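Local atomic coordinates of L-asparaginase I (Vibrio cholerae, PDB entry 2OCD), a protein that probably hydrolyses L-asparagine to L-aspartate and ammonium, working as a homotetramer. Residues D62-P65 against A66-Q69; D300-P303 against E304-L307; Q329-R332 against G333-T336; A72-I75 against A76-D80. All coordinates share one frame; numbering follows the deposited sequence.

Interaction 1 (D62-P65 against A66-Q69); sequences DMTP and ADWQ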
# COMPACT_ATOMS: atom_id res chain seq x y z
N ASP B 62 17.30 -21.19 20.30
CA ASP B 62 17.87 -22.47 20.69
C ASP B 62 16.96 -23.66 20.45
O ASP B 62 17.42 -24.78 20.56
CB ASP B 62 18.25 -22.41 22.14
CG ASP B 62 19.30 -21.36 22.41
OD1 ASP B 62 19.96 -20.89 21.44
OD2 ASP B 62 19.44 -20.96 23.60
N MSE B 63 15.70 -23.40 20.09
CA MSE B 63 14.73 -24.46 19.87
C MSE B 63 15.31 -25.64 19.09
O MSE B 63 16.21 -25.50 18.27
CB MSE B 63 13.52 -23.98 19.03
CG MSE B 63 12.62 -22.91 19.60
SE MSE B 63 11.40 -23.50 20.93
CE MSE B 63 10.25 -24.74 19.90
N THR B 64 14.66 -26.78 19.28
CA THR B 64 15.07 -28.05 18.74
C THR B 64 13.82 -28.84 18.41
O THR B 64 12.71 -28.54 18.90
CB THR B 64 15.94 -28.77 19.80
OG1 THR B 64 17.32 -28.67 19.40
CG2 THR B 64 15.52 -30.20 19.99
N PRO B 65 13.97 -29.83 17.54
CA PRO B 65 12.79 -30.64 17.29
C PRO B 65 12.31 -31.40 18.54
O PRO B 65 11.10 -31.66 18.68
CB PRO B 65 13.24 -31.54 16.15
CG PRO B 65 14.42 -30.78 15.50
CD PRO B 65 15.11 -30.22 16.70
N ALA B 66 13.24 -31.75 19.45
CA ALA B 66 12.85 -32.17 20.82
C ALA B 66 11.85 -31.18 21.47
O ALA B 66 10.83 -31.58 22.02
CB ALA B 66 14.07 -32.39 21.72
N ASP B 67 12.12 -29.88 21.34
CA ASP B 67 11.21 -28.85 21.87
C ASP B 67 9.84 -28.85 21.16
O ASP B 67 8.81 -28.59 21.79
CB ASP B 67 11.88 -27.48 21.79
CG ASP B 67 13.09 -27.37 22.72
OD1 ASP B 67 12.90 -27.52 23.97
OD2 ASP B 67 14.23 -27.14 22.21
N TRP B 68 9.83 -29.12 19.86
CA TRP B 68 8.61 -29.22 19.14
C TRP B 68 7.73 -30.37 19.71
O TRP B 68 6.53 -30.22 19.90
CB TRP B 68 8.93 -29.54 17.69
CG TRP B 68 9.64 -28.46 16.92
CD1 TRP B 68 9.77 -27.16 17.29
CD2 TRP B 68 10.22 -28.56 15.62
NE1 TRP B 68 10.43 -26.45 16.32
CE2 TRP B 68 10.73 -27.29 15.28
CE3 TRP B 68 10.39 -29.62 14.71
CZ2 TRP B 68 11.41 -27.03 14.06
CZ3 TRP B 68 11.07 -29.35 13.48
CH2 TRP B 68 11.55 -28.07 13.18
N GLN B 69 8.36 -31.53 19.97
CA GLN B 69 7.69 -32.71 20.51
C GLN B 69 7.04 -32.38 21.83
O GLN B 69 5.86 -32.73 22.04
CB GLN B 69 8.71 -33.84 20.72
CG GLN B 69 8.15 -35.24 20.93
CD GLN B 69 7.35 -35.74 19.72
OE1 GLN B 69 7.81 -35.67 18.55
NE2 GLN B 69 6.14 -36.20 19.98

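Interaction 2 (D300-P303 against E304-L307); sequences DMTP and EAAL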
# COMPACT_ATOMS: atom_id res chain seq x y z
N ASP B 300 5.51 -23.88 -4.07
CA ASP B 300 5.60 -22.56 -3.37
C ASP B 300 5.79 -22.65 -1.86
O ASP B 300 5.30 -21.80 -1.11
CB ASP B 300 4.37 -21.65 -3.65
CG ASP B 300 3.02 -22.27 -3.26
OD1 ASP B 300 2.91 -23.47 -2.88
OD2 ASP B 300 2.03 -21.53 -3.38
N MSE B 301 6.49 -23.70 -1.41
CA MSE B 301 6.68 -23.89 0.00
C MSE B 301 7.67 -22.89 0.50
O MSE B 301 8.58 -22.54 -0.17
CB MSE B 301 7.19 -25.29 0.30
CG MSE B 301 6.09 -26.30 0.46
SE MSE B 301 6.62 -27.97 1.37
CE MSE B 301 7.67 -28.78 -0.11
N THR B 302 7.45 -22.40 1.71
CA THR B 302 8.47 -21.71 2.48
C THR B 302 9.58 -22.75 2.88
O THR B 302 9.36 -23.99 2.89
CB THR B 302 7.86 -21.10 3.70
OG1 THR B 302 7.36 -22.15 4.54
CG2 THR B 302 6.73 -20.18 3.28
N PRO B 303 10.80 -22.28 3.04
CA PRO B 303 11.87 -23.09 3.61
C PRO B 303 11.45 -23.75 4.88
O PRO B 303 11.73 -24.95 5.09
CB PRO B 303 12.95 -22.07 3.96
CG PRO B 303 12.75 -20.96 2.86
CD PRO B 303 11.26 -20.95 2.59
N GLU B 304 10.76 -22.97 5.70
CA GLU B 304 10.34 -23.45 6.99
C GLU B 304 9.28 -24.54 6.85
O GLU B 304 9.37 -25.56 7.52
CB GLU B 304 9.99 -22.32 7.99
CG GLU B 304 9.40 -21.07 7.36
CD GLU B 304 10.42 -20.04 6.83
OE1 GLU B 304 10.94 -19.19 7.62
OE2 GLU B 304 10.60 -20.02 5.59
N ALA B 305 8.30 -24.40 5.95
CA ALA B 305 7.36 -25.52 5.79
C ALA B 305 8.15 -26.71 5.27
O ALA B 305 7.80 -27.88 5.57
CB ALA B 305 6.16 -25.19 4.89
N ALA B 306 9.23 -26.43 4.53
CA ALA B 306 9.95 -27.47 3.79
C ALA B 306 10.85 -28.29 4.70
O ALA B 306 11.04 -29.50 4.51
CB ALA B 306 10.75 -26.84 2.66
N LEU B 307 11.41 -27.62 5.70
CA LEU B 307 12.25 -28.23 6.70
C LEU B 307 11.37 -29.00 7.62
O LEU B 307 11.70 -30.15 8.01
CB LEU B 307 13.06 -27.17 7.44
CG LEU B 307 14.39 -27.14 6.67
CD1 LEU B 307 15.02 -25.73 6.48
CD2 LEU B 307 15.32 -28.15 7.35

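Interaction 3 (Q329-R332 against G333-T336); sequences QVLR and GEMT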
# COMPACT_ATOMS: atom_id res chain seq x y z
N GLN B 329 2.82 -34.15 -2.16
CA GLN B 329 1.40 -34.14 -1.93
C GLN B 329 1.07 -33.10 -0.85
O GLN B 329 1.90 -32.86 0.04
CB GLN B 329 0.95 -35.56 -1.58
CG GLN B 329 -0.42 -35.69 -0.91
CD GLN B 329 -0.67 -37.13 -0.43
OE1 GLN B 329 0.27 -37.90 -0.13
NE2 GLN B 329 -1.93 -37.51 -0.36
N VAL B 330 -0.09 -32.43 -1.01
CA VAL B 330 -0.52 -31.36 -0.14
C VAL B 330 -1.03 -32.03 1.09
O VAL B 330 -1.98 -32.80 1.03
CB VAL B 330 -1.65 -30.46 -0.75
CG1 VAL B 330 -2.04 -29.36 0.23
CG2 VAL B 330 -1.21 -29.84 -2.06
N LEU B 331 -0.41 -31.79 2.23
CA LEU B 331 -0.83 -32.55 3.39
C LEU B 331 -1.60 -31.66 4.36
O LEU B 331 -2.51 -32.16 5.03
CB LEU B 331 0.37 -33.25 4.06
CG LEU B 331 1.17 -34.27 3.20
CD1 LEU B 331 2.33 -34.95 3.94
CD2 LEU B 331 0.19 -35.33 2.68
N ARG B 332 -1.26 -30.36 4.41
CA ARG B 332 -1.87 -29.43 5.36
C ARG B 332 -1.96 -28.00 4.84
O ARG B 332 -1.82 -27.03 5.61
CB ARG B 332 -1.14 -29.40 6.71
CG ARG B 332 -0.84 -30.75 7.35
CD ARG B 332 -1.97 -31.35 8.22
NE ARG B 332 -1.40 -32.49 8.95
CZ ARG B 332 -1.19 -33.70 8.42
NH1 ARG B 332 -1.57 -33.96 7.16
NH2 ARG B 332 -0.60 -34.65 9.13
N GLY B 333 -2.24 -27.90 3.54
CA GLY B 333 -2.45 -26.60 2.88
C GLY B 333 -1.17 -25.78 2.74
O GLY B 333 -1.24 -24.59 2.45
N GLU B 334 -0.01 -26.42 2.90
CA GLU B 334 1.33 -25.74 2.88
C GLU B 334 1.81 -25.29 1.51
O GLU B 334 2.84 -24.58 1.39
CB GLU B 334 2.44 -26.66 3.46
CG GLU B 334 2.77 -27.88 2.61
CD GLU B 334 1.86 -29.13 2.86
OE1 GLU B 334 0.86 -29.07 3.62
OE2 GLU B 334 2.15 -30.21 2.27
N MSE B 335 1.08 -25.73 0.48
CA MSE B 335 1.48 -25.46 -0.87
C MSE B 335 0.34 -25.77 -1.77
O MSE B 335 -0.59 -26.43 -1.39
CB MSE B 335 2.67 -26.35 -1.26
CG MSE B 335 2.28 -27.76 -1.51
SE MSE B 335 3.77 -28.99 -1.72
CE MSE B 335 2.73 -30.58 -2.03
N THR B 336 0.47 -25.32 -3.00
CA THR B 336 -0.53 -25.55 -4.01
C THR B 336 0.13 -26.16 -5.27
O THR B 336 1.21 -25.72 -5.70
CB THR B 336 -1.27 -24.24 -4.29
OG1 THR B 336 -2.34 -24.48 -5.16
CG2 THR B 336 -0.36 -23.19 -4.94

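Interaction 4 (A72-I75 against A76-D80); sequences ADDI and AANYD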
# COMPACT_ATOMS: atom_id res chain seq x y z
N ALA B 72 3.97 -30.27 21.14
CA ALA B 72 2.98 -31.21 20.61
C ALA B 72 2.45 -32.10 21.73
O ALA B 72 1.26 -32.28 21.90
CB ALA B 72 3.59 -32.06 19.49
N ASP B 73 3.34 -32.67 22.53
CA ASP B 73 2.89 -33.57 23.59
C ASP B 73 2.05 -32.88 24.62
O ASP B 73 1.18 -33.49 25.21
CB ASP B 73 4.08 -34.20 24.27
CG ASP B 73 4.82 -35.16 23.37
OD1 ASP B 73 4.23 -35.65 22.36
OD2 ASP B 73 6.00 -35.41 23.70
N ASP B 74 2.32 -31.61 24.85
CA ASP B 74 1.61 -30.84 25.85
C ASP B 74 0.20 -30.61 25.31
O ASP B 74 -0.81 -30.95 25.94
CB ASP B 74 2.38 -29.54 26.06
CG ASP B 74 1.70 -28.61 26.99
OD1 ASP B 74 1.85 -27.36 26.92
OD2 ASP B 74 0.97 -29.12 27.81
N ILE B 75 0.12 -30.12 24.08
CA ILE B 75 -1.18 -30.01 23.43
C ILE B 75 -2.04 -31.31 23.50
O ILE B 75 -3.23 -31.25 23.95
CB ILE B 75 -1.01 -29.50 21.97
CG1 ILE B 75 -0.45 -28.09 22.01
CG2 ILE B 75 -2.38 -29.48 21.21
CD1 ILE B 75 -1.33 -27.17 22.81
N ALA B 76 -1.46 -32.43 23.07
CA ALA B 76 -2.11 -33.75 23.09
C ALA B 76 -2.70 -34.07 24.46
O ALA B 76 -3.85 -34.52 24.58
CB ALA B 76 -1.11 -34.85 22.72
N ALA B 77 -1.90 -33.84 25.50
CA ALA B 77 -2.31 -34.13 26.85
C ALA B 77 -3.49 -33.25 27.18
O ALA B 77 -4.35 -33.67 27.94
CB ALA B 77 -1.21 -33.87 27.81
N ASN B 78 -3.56 -32.05 26.63
CA ASN B 78 -4.64 -31.15 27.01
C ASN B 78 -5.75 -31.12 25.97
O ASN B 78 -6.77 -30.40 26.12
CB ASN B 78 -4.07 -29.76 27.27
CG ASN B 78 -3.33 -29.69 28.57
OD1 ASN B 78 -2.10 -29.59 28.61
ND2 ASN B 78 -4.08 -29.78 29.66
N TYR B 79 -5.56 -31.92 24.93
CA TYR B 79 -6.44 -31.85 23.77
C TYR B 79 -7.92 -31.93 24.07
O TYR B 79 -8.72 -31.20 23.48
CB TYR B 79 -6.09 -32.92 22.75
CG TYR B 79 -6.81 -32.70 21.47
CD1 TYR B 79 -6.40 -31.72 20.57
CD2 TYR B 79 -7.96 -33.44 21.15
CE1 TYR B 79 -7.06 -31.51 19.38
CE2 TYR B 79 -8.64 -33.22 19.96
CZ TYR B 79 -8.17 -32.26 19.07
OH TYR B 79 -8.82 -32.05 17.88
N ASP B 80 -8.32 -32.78 24.99
CA ASP B 80 -9.78 -32.87 25.31
C ASP B 80 -10.30 -31.94 26.41
O ASP B 80 -11.49 -31.66 26.46
CB ASP B 80 -10.17 -34.32 25.58
CG ASP B 80 -10.00 -35.18 24.35
OD1 ASP B 80 -10.63 -34.85 23.29
OD2 ASP B 80 -9.23 -36.17 24.42

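Interaction 1 (D62-P65 against A66-Q69)
Met63 and Pro65 meet Trp68 in a local contact at the start of helix 65-78, where the loop that follows strand 48-58 winds into its first helical turn. The backbone evidence is direct: Trp68 N donates to Thr64 O over 3.1 Å, and Gln69 N donates to Pro65 O over 3.0 Å. Asp67 N adds a weak bond to Thr64 O. Thr64, directly before the helix, is the N-cap residue, although its side chain makes no capping bond. Asp67 OD2 approaches Thr64 N to 3.0 Å.

The Trp68 indole lies back across this turn. Thr64 O and Pro65 CA stand over the same face, both displaced toward the rim, with Pro65 CA 3.4 Å above the plane. Pro65 CB is 3.7 Å from Trp68 CE3. Selenomethionine Met63 approaches instead at the indole edge, with CE 3.6 Å from Trp68 CD1; bends at chi2 (-77°) and chi3 (-65°) curl its methyl toward the helix.

Thr97 and Ala100 of helix 94-104 pack on Trp68 as well, and Pro220 of the second subunit touches both Pro65 and Trp68. The side chain of Met63 is about 5 Å from that of Ser60, a predicted substrate-binding residue. A proline in the first helical turn, directly after the N-cap, is a classic helix start, here opening the helix of a beta-alpha-beta crossover between parallel strands 48-58 and 84-88.

Interaction 2 (D300-P303 against E304-L307)
Thr302 and Pro303 turn their carbonyls into the first turn of helix 303-315, Ala306 N bonding to Thr302 O over 2.9 Å and Leu307 N to Pro303 O over 2.8 Å, the i to i+4 bonds with which the helix begins.

The side chain of Thr302 completes this start as a true N-cap: its OG1 accepts from Ala305 N at 2.8 Å, with an N-H...O angle of 158°. A chi1 of 64° sets OG1 between the backbone N and the carbonyl carbon, facing that amide. Glu304 runs alongside the Pro303 ring, pointing the same way, and its bend at chi2 brings OE2 to 3.2 Å from Pro303 CD and 3.5 Å from Thr302 CB. On another part of the turn, selenomethionine Met301 rests its SE atom 4.1 Å from Ala306 CA, and both residues pack on Leu271 of strand 267-272.

Arg162 forms a salt bridge with Glu304 OE2 and also touches Thr302 and Pro303, while Tyr219 of the second subunit packs on Leu307. Chemically, the hydroxyl supplies an acceptor to a helical amide in this buried turn, and the guanidinium, together with the positive end of the helix dipole, would probably keep the Glu304 carboxylate ionised.

Interaction 3 (Q329-R332 against G333-T336)
Glu334 folds its carboxylate back onto the backbone of Leu331 and Arg332, each oxygen taking one main bond from an amide. Leu331 N reaches Glu334 OE2 at 3.0 Å on the syn side, nearly straight at 163°, though somewhat out of the carboxylate plane. Arg332 N reaches Glu334 OE1 at 2.6 Å on its syn lone pair, and a weak third bond runs from Leu331 N to the same OE1. These successive N-H groups fix the rotation of the carboxylate. Glu334 can turn inward because CG lies between its backbone N and carbonyl carbon (chi1 68°) and the chain bends again at chi2.

Beside this polar centre, Val330 and selenomethionine Met335 slide past each other in opposite directions. Met335 CE lies 4.0 Å from Val330 CG2 and 3.2 Å from Gln329 O, while Val330 CG1 is 3.6 Å from Gly333 N. The chain reverses through Gly333, whose positive phi of 71° suits glycine. Arg332 curls so that NH1 donates to Leu331 O at 2.9 Å, the oxygen lying close to the guanidinium plane but NH1 standing above the carbonyl plane.

Further out, Lys309 NZ, from helix 303-315, links the two arms of the loop by a salt bridge to Glu334 OE2 and a hydrogen bond to Gln329 O. Arg332 NE donates to Phe105 O, while Arg157 NH1 bonds to Gly333 O and Asn159 ND2 to Arg332 O. This is an irregular C-terminal loop, closed by a carboxylate across consecutive amides and bridging helix 303-315 and the N-terminal domain.

Interaction 4 (A72-I75 against A76-D80)
Ala72 to Ala76 begins a run of i to i+4 bonds through the C-terminal turns of alpha-helix 65-78. Ala76 N meets Ala72 O at 3.0 Å in an almost straight bond (177°), and Ala77 N meets Asp73 O at 3.1 Å. Asn78 N bonds to Asp74 O at 3.0 Å, with a second, weak bond to Ile75 O at 2.8 Å.

The tightly packed side carries Ala72, Ile75 and Tyr79. Ala72 rests on Leu101 and Met104 of helix 94-104, and Ile75 on Phe105. Tyr79 CB comes to 3.5 Å from Ile75 O, and with CG anti to the backbone N (chi1 -170°) the ring extends from the backbone to stack on Phe203, make a cation-pi contact with Lys110 and bond through OH to Gly109 N.

Asp73 and Ala77 form the solvent side, where the two exposed residues meet across the turn through backbone and a methyl alone. Asp74 lies between the two regimes, partly exposed, its OD1 hydrogen-bonded to Tyr54 OH. On the exposed side the methyl of Ala77 lies over the preceding turn, its CB 3.5 Å from Asp74 O and 3.6 Å from Asp73 O.

How the interactions relate
Along the chain the order is interaction 1, interaction 4, interaction 2, interaction 3. Interactions 1 and 4 share helix 65-78, one at its start and the other toward its end, with centres about 16 Å apart. Interaction 2 opens helix 303-315 beside the C-terminal parallel sheet; like interaction 1 it is a Thr-Pro helix start, and the centres of the two lie about 17 Å apart, nearest atoms about 6 Å. Interactions 2 and 3 touch, their centres about 11 Å apart: Asp300 OD1 and Thr336 N, 3.1 Å apart, probably form a hydrogen bond. The C-terminal loop is thus held against the loop that leads into helix 303-315, about 30 residues earlier.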